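Local atomic coordinates of 49 protein (Murid herpesvirus 4, PDB entry 6A4V), a protein that probably interacts with the host poly(ADP-ribose) polymerase 1 and so facilitates replication of this gammaherpesvirus. Residues B[218-221]-B[222-226]; B[95-98]-B[99-103]; B[191-194]-B[195-199]. All coordinates share one frame; numbering follows the deposited sequence.

Interaction 1 (B[218-221]-B[222-226]); sequences NVLV and YWVSV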
loop_
_atom_site.group_PDB
_atom_site.type_symbol
_atom_site.label_atom_id
_atom_site.label_comp_id
_atom_site.label_asym_id
_atom_site.label_seq_id
_atom_site.Cartn_x
_atom_site.Cartn_y
_atom_site.Cartn_z
ATOM N N ASN B 218 6.115 30.916 -2.365
ATOM C CA ASN B 218 5.887 30.166 -1.149
ATOM C C ASN B 218 5.953 28.650 -1.421
ATOM O O ASN B 218 6.538 27.886 -0.664
ATOM C CB ASN B 218 4.573 30.604 -0.496
ATOM C CG ASN B 218 4.721 31.868 0.328
ATOM O OD1 ASN B 218 5.822 32.393 0.479
ATOM N ND2 ASN B 218 3.625 32.365 0.878
ATOM N N VAL B 219 5.343 28.213 -2.518
ATOM C CA VAL B 219 5.251 26.820 -2.874
ATOM C C VAL B 219 6.633 26.321 -3.314
ATOM O O VAL B 219 7.012 25.189 -3.034
ATOM C CB VAL B 219 4.207 26.628 -3.993
ATOM C CG1 VAL B 219 4.427 25.367 -4.814
ATOM C CG2 VAL B 219 2.795 26.642 -3.449
ATOM N N LEU B 220 7.350 27.132 -4.085
ATOM C CA LEU B 220 8.701 26.739 -4.496
ATOM C C LEU B 220 9.554 26.491 -3.264
ATOM O O LEU B 220 10.377 25.578 -3.212
ATOM C CB LEU B 220 9.367 27.839 -5.301
ATOM C CG LEU B 220 10.792 27.489 -5.712
ATOM C CD1 LEU B 220 10.847 26.103 -6.346
ATOM C CD2 LEU B 220 11.340 28.530 -6.673
ATOM N N VAL B 221 9.358 27.366 -2.283
ATOM C CA VAL B 221 10.153 27.372 -1.133
ATOM C C VAL B 221 9.918 26.057 -0.421
ATOM O O VAL B 221 10.854 25.427 0.063
ATOM C CB VAL B 221 9.797 28.535 -0.192
ATOM C CG1 VAL B 221 10.133 28.187 1.245
ATOM C CG2 VAL B 221 10.470 29.818 -0.596
ATOM N N TYR B 222 8.633 25.757 -0.261
ATOM C CA TYR B 222 8.172 24.628 0.546
ATOM C C TYR B 222 8.725 23.347 -0.088
ATOM O O TYR B 222 9.278 22.531 0.586
ATOM C CB TYR B 222 6.643 24.652 0.588
ATOM C CG TYR B 222 5.956 23.438 1.154
ATOM C CD1 TYR B 222 5.617 23.375 2.499
ATOM C CD2 TYR B 222 5.577 22.381 0.343
ATOM C CE1 TYR B 222 4.933 22.291 3.018
ATOM C CE2 TYR B 222 4.868 21.300 0.847
ATOM C CZ TYR B 222 4.569 21.241 2.200
ATOM O OH TYR B 222 3.889 20.182 2.748
ATOM N N TRP B 223 8.617 23.238 -1.411
ATOM C CA TRP B 223 9.110 22.057 -2.071
ATOM C C TRP B 223 10.634 21.985 -2.086
ATOM O O TRP B 223 11.185 20.892 -2.108
ATOM C CB TRP B 223 8.532 21.901 -3.469
ATOM C CG TRP B 223 7.106 21.466 -3.374
ATOM C CD1 TRP B 223 6.001 22.212 -3.647
ATOM C CD2 TRP B 223 6.626 20.193 -2.935
ATOM N NE1 TRP B 223 4.868 21.489 -3.423
ATOM C CE2 TRP B 223 5.220 20.236 -3.003
ATOM C CE3 TRP B 223 7.239 18.986 -2.595
ATOM C CZ2 TRP B 223 4.421 19.139 -2.664
ATOM C CZ3 TRP B 223 6.457 17.898 -2.292
ATOM C CH2 TRP B 223 5.068 17.992 -2.277
ATOM N N VAL B 224 11.318 23.123 -2.020
ATOM C CA VAL B 224 12.747 23.043 -1.936
ATOM C C VAL B 224 13.075 22.480 -0.550
ATOM O O VAL B 224 13.914 21.651 -0.410
ATOM C CB VAL B 224 13.432 24.409 -2.159
ATOM C CG1 VAL B 224 14.750 24.503 -1.427
ATOM C CG2 VAL B 224 13.660 24.727 -3.620
ATOM N N SER B 225 12.426 23.014 0.472
ATOM C CA SER B 225 12.630 22.596 1.814
ATOM C C SER B 225 12.354 21.081 1.908
ATOM O O SER B 225 13.131 20.376 2.443
ATOM C CB SER B 225 11.771 23.351 2.797
ATOM O OG SER B 225 11.696 24.755 2.513
ATOM N N VAL B 226 11.201 20.640 1.420
ATOM C CA VAL B 226 10.855 19.254 1.460
ATOM C C VAL B 226 11.926 18.461 0.718
ATOM O O VAL B 226 12.361 17.430 1.169
ATOM C CB VAL B 226 9.474 18.949 0.855
ATOM C CG1 VAL B 226 9.287 17.445 0.748
ATOM C CG2 VAL B 226 8.358 19.575 1.645
#

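Interaction 2 (B[95-98]-B[99-103]); sequences ELII and RHLTL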
loop_
_atom_site.group_PDB
_atom_site.type_symbol
_atom_site.label_atom_id
_atom_site.label_comp_id
_atom_site.label_asym_id
_atom_site.label_seq_id
_atom_site.Cartn_x
_atom_site.Cartn_y
_atom_site.Cartn_z
ATOM N N GLU B 95 11.690 15.977 -10.436
ATOM C CA GLU B 95 10.750 16.125 -11.541
ATOM C C GLU B 95 9.571 16.992 -11.083
ATOM O O GLU B 95 9.000 17.814 -11.881
ATOM C CB GLU B 95 10.396 14.733 -12.081
ATOM C CG GLU B 95 9.943 14.686 -13.525
ATOM C CD GLU B 95 10.904 15.183 -14.596
ATOM O OE1 GLU B 95 12.004 14.577 -14.761
ATOM O OE2 GLU B 95 10.539 16.174 -15.264
ATOM N N LEU B 96 9.202 16.946 -9.811
ATOM C CA LEU B 96 8.056 17.827 -9.418
ATOM C C LEU B 96 8.460 19.310 -9.441
ATOM O O LEU B 96 7.657 20.164 -9.702
ATOM C CB LEU B 96 7.570 17.419 -8.032
ATOM C CG LEU B 96 6.546 18.358 -7.404
ATOM C CD1 LEU B 96 5.835 17.649 -6.259
ATOM C CD2 LEU B 96 7.162 19.653 -6.901
ATOM N N ILE B 97 9.723 19.588 -9.111
ATOM C CA ILE B 97 10.171 20.922 -8.847
ATOM C C ILE B 97 10.370 21.578 -10.210
ATOM O O ILE B 97 9.836 22.690 -10.465
ATOM C CB ILE B 97 11.446 20.921 -7.957
ATOM C CG1 ILE B 97 11.095 20.933 -6.469
ATOM C CG2 ILE B 97 12.351 22.112 -8.299
ATOM C CD1 ILE B 97 12.227 20.556 -5.515
ATOM N N ILE B 98 11.089 20.858 -11.088
ATOM C CA ILE B 98 11.193 21.212 -12.457
ATOM C C ILE B 98 9.843 21.634 -13.036
ATOM O O ILE B 98 9.848 22.364 -14.050
ATOM C CB ILE B 98 11.675 20.073 -13.376
ATOM C CG1 ILE B 98 13.152 19.795 -13.173
ATOM C CG2 ILE B 98 11.368 20.492 -14.798
ATOM C CD1 ILE B 98 13.686 18.545 -13.850
ATOM N N ARG B 99 8.759 20.984 -12.600
ATOM C CA ARG B 99 7.438 21.256 -13.163
ATOM C C ARG B 99 6.992 22.610 -12.651
ATOM O O ARG B 99 6.541 23.465 -13.431
ATOM C CB ARG B 99 6.382 20.193 -12.821
ATOM C CG ARG B 99 5.929 19.367 -14.022
ATOM C CD ARG B 99 4.839 18.325 -13.770
ATOM N NE ARG B 99 5.291 17.113 -13.079
ATOM C CZ ARG B 99 5.077 16.845 -11.786
ATOM N NH1 ARG B 99 4.282 17.621 -11.070
ATOM N NH2 ARG B 99 5.597 15.761 -11.226
ATOM N N HIS B 100 7.111 22.799 -11.340
ATOM C CA HIS B 100 6.805 24.089 -10.721
ATOM C C HIS B 100 7.604 25.249 -11.326
ATOM O O HIS B 100 7.101 26.361 -11.387
ATOM C CB HIS B 100 7.179 24.050 -9.265
ATOM C CG HIS B 100 6.452 25.090 -8.535
ATOM N ND1 HIS B 100 5.105 25.067 -8.509
ATOM C CD2 HIS B 100 6.858 26.151 -7.797
ATOM C CE1 HIS B 100 4.660 26.059 -7.750
ATOM N NE2 HIS B 100 5.718 26.778 -7.323
ATOM N N LEU B 101 8.849 24.987 -11.753
ATOM C CA LEU B 101 9.693 26.029 -12.345
ATOM C C LEU B 101 9.112 26.438 -13.709
ATOM O O LEU B 101 9.007 27.643 -13.969
ATOM C CB LEU B 101 11.159 25.575 -12.473
ATOM C CG LEU B 101 11.923 25.382 -11.151
ATOM C CD1 LEU B 101 13.212 24.605 -11.385
ATOM C CD2 LEU B 101 12.247 26.709 -10.461
ATOM N N THR B 102 8.761 25.460 -14.566
ATOM C CA THR B 102 8.204 25.749 -15.886
ATOM C C THR B 102 6.913 26.562 -15.692
ATOM O O THR B 102 6.739 27.606 -16.285
ATOM C CB THR B 102 7.964 24.496 -16.737
ATOM O OG1 THR B 102 7.115 23.734 -15.890
ATOM C CG2 THR B 102 9.204 23.724 -17.155
ATOM N N LEU B 103 6.057 26.132 -14.776
ATOM C CA LEU B 103 4.894 26.899 -14.425
ATOM C C LEU B 103 5.258 28.349 -14.080
ATOM O O LEU B 103 4.506 29.261 -14.405
ATOM C CB LEU B 103 4.205 26.235 -13.234
ATOM C CG LEU B 103 3.072 27.037 -12.592
ATOM C CD1 LEU B 103 2.256 26.138 -11.674
ATOM C CD2 LEU B 103 3.579 28.261 -11.827
#

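Interaction 3 (B[191-194]-B[195-199]); sequences YMYN and FKTFL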
loop_
_atom_site.group_PDB
_atom_site.type_symbol
_atom_site.label_atom_id
_atom_site.label_comp_id
_atom_site.label_asym_id
_atom_site.label_seq_id
_atom_site.Cartn_x
_atom_site.Cartn_y
_atom_site.Cartn_z
ATOM N N TYR B 191 11.298 11.345 13.158
ATOM C CA TYR B 191 10.218 10.886 12.271
ATOM C C TYR B 191 10.389 11.603 10.937
ATOM O O TYR B 191 11.199 12.517 10.846
ATOM C CB TYR B 191 8.833 11.158 12.855
ATOM C CG TYR B 191 8.614 12.566 13.352
ATOM C CD1 TYR B 191 8.840 12.916 14.671
ATOM C CD2 TYR B 191 8.192 13.549 12.499
ATOM C CE1 TYR B 191 8.606 14.201 15.135
ATOM C CE2 TYR B 191 7.978 14.844 12.930
ATOM C CZ TYR B 191 8.178 15.173 14.253
ATOM O OH TYR B 191 7.942 16.458 14.638
ATOM N N MET B 192 9.667 11.122 9.914
ATOM C CA MET B 192 9.533 11.775 8.654
ATOM C C MET B 192 8.082 11.620 8.224
ATOM O O MET B 192 7.469 10.599 8.456
ATOM C CB MET B 192 10.438 11.203 7.556
ATOM C CG MET B 192 11.689 12.018 7.253
ATOM S SD MET B 192 11.435 13.650 6.522
ATOM C CE MET B 192 12.050 13.423 4.862
ATOM N N TYR B 193 7.525 12.684 7.650
ATOM C CA TYR B 193 6.233 12.562 7.010
ATOM C C TYR B 193 6.451 11.976 5.619
ATOM O O TYR B 193 7.517 12.113 5.041
ATOM C CB TYR B 193 5.528 13.912 6.984
ATOM C CG TYR B 193 5.045 14.304 8.351
ATOM C CD1 TYR B 193 3.907 13.715 8.863
ATOM C CD2 TYR B 193 5.675 15.283 9.110
ATOM C CE1 TYR B 193 3.446 14.023 10.130
ATOM C CE2 TYR B 193 5.216 15.603 10.380
ATOM C CZ TYR B 193 4.088 14.980 10.882
ATOM O OH TYR B 193 3.606 15.218 12.132
ATOM N N ASN B 194 5.442 11.306 5.097
ATOM C CA ASN B 194 5.503 10.778 3.718
ATOM C C ASN B 194 5.035 11.849 2.709
ATOM O O ASN B 194 4.463 12.898 3.026
ATOM C CB ASN B 194 4.658 9.512 3.621
ATOM C CG ASN B 194 3.182 9.800 3.821
ATOM O OD1 ASN B 194 2.767 10.961 3.973
ATOM N ND2 ASN B 194 2.379 8.764 3.787
ATOM N N PHE B 195 5.276 11.579 1.443
ATOM C CA PHE B 195 4.982 12.483 0.357
ATOM C C PHE B 195 3.503 12.889 0.240
ATOM O O PHE B 195 3.192 14.037 0.015
ATOM C CB PHE B 195 5.389 11.771 -0.916
ATOM C CG PHE B 195 5.120 12.537 -2.161
ATOM C CD1 PHE B 195 5.420 13.880 -2.242
ATOM C CD2 PHE B 195 4.641 11.884 -3.288
ATOM C CE1 PHE B 195 5.182 14.574 -3.417
ATOM C CE2 PHE B 195 4.426 12.580 -4.461
ATOM C CZ PHE B 195 4.699 13.921 -4.520
ATOM N N LYS B 196 2.599 11.919 0.287
ATOM C CA LYS B 196 1.175 12.158 0.278
ATOM C C LYS B 196 0.887 13.280 1.283
ATOM O O LYS B 196 0.231 14.270 0.952
ATOM C CB LYS B 196 0.494 10.807 0.555
ATOM C CG LYS B 196 -0.945 10.821 1.024
ATOM C CD LYS B 196 -1.623 9.451 0.912
ATOM C CE LYS B 196 -1.702 8.936 -0.516
ATOM N NZ LYS B 196 -3.017 8.329 -0.857
ATOM N N THR B 197 1.446 13.175 2.496
ATOM C CA THR B 197 1.213 14.246 3.475
ATOM C C THR B 197 1.801 15.594 3.036
ATOM O O THR B 197 1.191 16.631 3.263
ATOM C CB THR B 197 1.697 13.790 4.840
ATOM O OG1 THR B 197 0.992 12.554 5.004
ATOM C CG2 THR B 197 1.396 14.769 5.931
ATOM N N PHE B 198 2.981 15.616 2.432
ATOM C CA PHE B 198 3.581 16.925 2.144
ATOM C C PHE B 198 2.768 17.591 1.032
ATOM O O PHE B 198 2.638 18.833 1.019
ATOM C CB PHE B 198 5.058 16.840 1.770
ATOM C CG PHE B 198 6.015 16.702 2.916
ATOM C CD1 PHE B 198 6.207 17.755 3.782
ATOM C CD2 PHE B 198 6.713 15.528 3.134
ATOM C CE1 PHE B 198 7.069 17.643 4.841
ATOM C CE2 PHE B 198 7.512 15.386 4.258
ATOM C CZ PHE B 198 7.739 16.469 5.060
ATOM N N LEU B 199 2.237 16.754 0.127
ATOM C CA LEU B 199 1.314 17.144 -0.943
ATOM C C LEU B 199 0.066 17.766 -0.345
ATOM O O LEU B 199 -0.375 18.857 -0.725
ATOM C CB LEU B 199 0.947 15.912 -1.776
ATOM C CG LEU B 199 1.977 15.555 -2.839
ATOM C CD1 LEU B 199 1.788 14.148 -3.385
ATOM C CD2 LEU B 199 1.918 16.550 -3.972
#

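Interaction 1 (B[218-221]-B[222-226])
Val-221 O is gripped twice by one residue, Ser-225, whose backbone N lies 2.9 Å from Val-221 O and whose hydroxyl OG lies 2.7 Å from that same oxygen. The site belongs to a buried turn of helix 213-235 in this largely helical protein, and it illustrates how a serine can be accommodated in an apolar core by bonding to the carbonyl one turn back. The two donors arrive from opposite faces of the carbonyl plane: the amide is tilted only 20° from it, whereas the hydroxyl stands well above it. With OG beside its own backbone N, chi1 -42°, the serine is turned back along the helix toward that carbonyl.

The neighbouring backbone bonds are of the i to i+4 kind, among them Trp-223 N to Val-219 O at 3.0 Å. On that face Val-219 and Trp-223 run side by side in the same direction, and the valine methyl CG1 meets the indole edge in its plane, 3.7 Å from Trp-223 CD1. Tyr-222 CD2 sits over one face of the indole, toward the rim of that ring system. Leucine and valine meet more loosely on another side, Leu-220 CD1 and Val-224 CG2 lying 4.2 Å apart. Helices 89-104 and 195-203 both pack on the indole, through Leu-96 and Leu-199 among others, and helix 161-168 packs against Val-221, Val-224 and Ser-225. Asn-218 OD1 is hydrogen-bonded to Thr-170 N, while one face of the Tyr-222 ring carries the methyl CG2 of Val-226, offset toward the ring's rim.

Interaction 2 (B[95-98]-B[99-103])
Ile-97 O accepts from Leu-101 N at 2.8 Å, one turn on, whereas Arg-99 N divides weakly between Glu-95 O and Leu-96 O, at 3.3 and 3.2 Å respectively. Instead of extending away, the arginine folds back over the preceding turn. Its chain bends at chi3 (-75°), which lays one face of the guanidinium above Glu-95 O and Leu-96 CA, both offset toward the rim of the group; Arg-99 NH2 comes within 3.7 Å of Leu-96 CA. The flat cation therefore rests on the backbone, and the Glu-95 carboxylate is not in contact with it.

This turn of helix 89-104 lies between the second subunit and two helices of its own chain, 111-126 and 213-235. Toward the second subunit, Arg-99 NH1 forms a salt bridge with Glu-300 of that subunit, and Arg-288 of the same subunit also lies close to Arg-99 NH2. Toward its own chain, Ile-97 and Leu-101 lie alongside each other, with CG2 of the isoleucine 4.1 Å from CD1 of the leucine, and both touch Leu-124 of helix 111-126. His-100 NE2 is hydrogen-bonded to Gly-216 O. Thr-102 OG1 bonds to Arg-99 O, which also accepts from Leu-103 N.

Interaction 3 (B[191-194]-B[195-199])
Asn-194 and Thr-197 set their side chains at about a right angle, with the amide oxygen of one brought to the hydroxyl of the other: Asn-194 OD1 lies 2.6 Å from Thr-197 OG1. This is an N-cap, at the start of helix 195-203. The same OD1 of Asn-194 also accepts from Thr-197 N at 3.0 Å, so a single oxygen receives two donors from one residue. Relative to the amide plane they differ, the hydroxyl being tilted by 15° and the backbone N standing 38° out of it. The cap depends on the asparagine's first torsion of 66°, which tucks CG between its backbone N and carbonyl carbon and turns OD1 toward the first turn of the helix. At the other end of the amide, ND2 is hydrogen-bonded to Glu-38.

Tyr-193, in the short strand 192-193, approaches the same turn from the chain leading into it. Tyr-193 CD1 lies 4.0 Å from Thr-197 CG2, the two side chains meeting obliquely, while the tyrosine ring stacks with Phe-39. The Phe-198 ring reaches back toward the strand, where CE2 comes within 3.7 Å of Tyr-193 CB. Met-183 of helix 173-184 touches Tyr-193, Thr-197 and Phe-198 together. The first i to i+4 bond of the helix follows at once, from Phe-198 N to Asn-194 O at 3.2 Å.

How the interactions relate
Interaction 1 is wholly buried and lies between the other two, each of which is partly buried and touches the second subunit. Helix 213-235 is the element they share as a neighbour. The Trp-223 indole touches both, meeting Leu-96 of interaction 2 and Phe-195 and Leu-199 of interaction 3; Val-219 packs on His-100, while Tyr-222 OH, probably hydrogen-bonded to Phe-198 O, and Val-226 meet interaction 3. Interactions 2 and 3 barely touch, through Leu-96 and Phe-195. Chemistry follows place: in the core a hydroxyl is satisfied within its own helix, at the interface charge reaches across to the other subunit, and at a helix start one acceptor takes both an amide and a hydroxyl.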